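PDB 2NZC: iron-only hydrogenase system regulator from Thermotoga maritima, which probably helps regulate the iron-only hydrogenase system. Local coordinates for the interface of chains A and B. Coordinates in Å, arbitrary orientation; residue numbers count along the deposited sequence, not the author numbering. Chains: chain A/B, Hypothetical protein.

The interface of chains A and B. Residues chain A 9, 11, 52, 80; chain B 9-11, 52, 78.
A:Phe52 and B:Phe52 meet face to face where the strands of the two chains pack, strands 6-15, 48-57 and 75-81 of each chain, all with extended backbones, turning one face towards their two-fold-related copies. The two phenyl rings stack with centroids 4.5 Å apart and planes tilted by 25°, and the side chains run past each other in opposite directions. Each ring thereby lies over the root of the other: CB of A:Phe52 sits above the face of the B:Phe52 ring, 3.7 Å from its centroid, and CB of B:Phe52 covers the A:Phe52 ring in the same way. In both residues CG stands opposite the carbonyl carbon and beside the backbone N (chi1 -65°), which sends the rings across to the partner strand in matching fashion. The isoleucines flank this pair. The CG2 methyl of A:Ile9 abuts the edge of the B:Phe52 ring in its plane, at CE1 and CZ, while CG2 of B:Ile9 packs against CE1 and CZ of A:Phe52; the modelled CG2-CE1 approaches are too short to be taken literally. An alanine in place of B:Phe52 is likely to leave the A:Phe52 ring without its stacking mate and open a gap beside the CG2 methyl of A:Ile9. Beyond the rings, the CG2 methyl of A:Thr11 lies 3.8 Å from CG2 of B:Ile9, and CD1 of A:Ile9 meets the CG2 methyl of B:Thr11 tip to tip at 4.0 Å. Farther from the rings, A:Val80 crosses obliquely the aliphatic part of B:Lys78, whose chain bends at chi2 (-71°) before extending towards NZ; CG2 of the valine is 4.1 Å from CG of the lysine. The patch is thus largely hydrophobic, part of one two-fold contact within a deposited assembly of four copies, which may or may not be the biological one. Between the two threonines, the hydroxyl OG1 of A:Thr11 lies 3.4 Å from OG1 of B:Thr11.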
loop_
_atom_site.group_PDB
_atom_site.type_symbol
_atom_site.label_atom_id
_atom_site.label_comp_id
_atom_site.label_asym_id
_atom_site.label_seq_id
_atom_site.Cartn_x
_atom_site.Cartn_y
_atom_site.Cartn_z
ATOM N N ILE A 9 -2.243 2.768 13.822
ATOM C CA ILE A 9 -1.520 3.032 12.601
ATOM C C ILE A 9 -0.133 3.504 13.013
ATOM O O ILE A 9 -0.016 4.331 13.910
ATOM C CB ILE A 9 -2.235 4.108 11.801
ATOM C CG1 ILE A 9 -3.679 3.681 11.529
ATOM C CG2 ILE A 9 -1.474 4.407 10.539
ATOM C CD1 ILE A 9 -4.607 4.852 11.267
ATOM N N THR A 11 3.398 5.175 11.450
ATOM C CA THR A 11 4.175 5.699 10.347
ATOM C C THR A 11 5.629 5.745 10.817
ATOM O O THR A 11 5.917 6.297 11.885
ATOM C CB THR A 11 3.723 7.094 9.993
ATOM O OG1 THR A 11 2.333 7.053 9.609
ATOM C CG2 THR A 11 4.561 7.640 8.829
ATOM N N PHE A 52 4.554 2.341 6.335
ATOM C CA PHE A 52 3.219 2.527 6.932
ATOM C C PHE A 52 2.768 1.161 7.423
ATOM O O PHE A 52 2.904 0.168 6.700
ATOM C CB PHE A 52 2.181 2.950 5.915
ATOM C CG PHE A 52 2.418 4.302 5.288
ATOM C CD1 PHE A 52 2.172 5.473 6.013
ATOM C CD2 PHE A 52 2.783 4.403 3.952
ATOM C CE1 PHE A 52 2.312 6.755 5.404
ATOM C CE2 PHE A 52 2.934 5.669 3.344
ATOM C CZ PHE A 52 2.709 6.835 4.069
ATOM N N VAL A 80 -0.846 6.444 15.670
ATOM C CA VAL A 80 -2.191 7.045 15.673
ATOM C C VAL A 80 -3.172 5.926 15.991
ATOM O O VAL A 80 -3.298 5.001 15.175
ATOM C CB VAL A 80 -2.593 7.548 14.239
ATOM C CG1 VAL A 80 -3.940 8.323 14.268
ATOM C CG2 VAL A 80 -1.497 8.380 13.589
ATOM N N ILE B 9 4.044 13.056 4.498
ATOM C CA ILE B 9 3.309 11.835 4.683
ATOM C C ILE B 9 2.005 12.258 5.344
ATOM O O ILE B 9 2.051 13.008 6.313
ATOM C CB ILE B 9 4.043 10.939 5.706
ATOM C CG1 ILE B 9 5.523 10.761 5.354
ATOM C CG2 ILE B 9 3.377 9.594 5.776
ATOM C CD1 ILE B 9 5.713 9.973 4.144
ATOM N N LEU B 10 0.862 11.771 4.870
ATOM C CA LEU B 10 -0.403 12.031 5.584
ATOM C C LEU B 10 -1.014 10.736 5.980
ATOM O O LEU B 10 -0.995 9.780 5.200
ATOM C CB LEU B 10 -1.419 12.764 4.697
ATOM C CG LEU B 10 -1.269 14.271 4.730
ATOM C CD1 LEU B 10 -0.059 14.624 3.910
ATOM C CD2 LEU B 10 -2.497 14.945 4.149
ATOM N N THR B 11 -1.576 10.696 7.181
ATOM C CA THR B 11 -2.439 9.599 7.573
ATOM C C THR B 11 -3.815 10.180 7.790
ATOM O O THR B 11 -3.976 11.164 8.522
ATOM C CB THR B 11 -1.966 8.948 8.878
ATOM O OG1 THR B 11 -0.640 8.437 8.705
ATOM C CG2 THR B 11 -2.859 7.805 9.240
ATOM N N PHE B 52 -3.457 6.412 3.494
ATOM C CA PHE B 52 -2.068 6.840 3.665
ATOM C C PHE B 52 -1.708 7.550 2.386
ATOM O O PHE B 52 -1.976 7.030 1.285
ATOM C CB PHE B 52 -1.093 5.655 3.768
ATOM C CG PHE B 52 -1.286 4.781 4.979
ATOM C CD1 PHE B 52 -1.055 5.276 6.260
ATOM C CD2 PHE B 52 -1.622 3.446 4.836
ATOM C CE1 PHE B 52 -1.193 4.433 7.381
ATOM C CE2 PHE B 52 -1.751 2.616 5.944
ATOM C CZ PHE B 52 -1.547 3.125 7.218
ATOM N N LYS B 78 -3.191 13.396 10.184
ATOM C CA LYS B 78 -1.872 13.759 10.741
ATOM C C LYS B 78 -0.951 13.933 9.555
ATOM O O LYS B 78 -0.950 13.074 8.665
ATOM C CB LYS B 78 -1.296 12.654 11.635
ATOM C CG LYS B 78 -2.026 12.424 12.960
ATOM C CD LYS B 78 -1.788 13.571 13.943
ATOM C CE LYS B 78 -2.560 13.388 15.243
ATOM N NZ LYS B 78 -2.269 14.481 16.211
#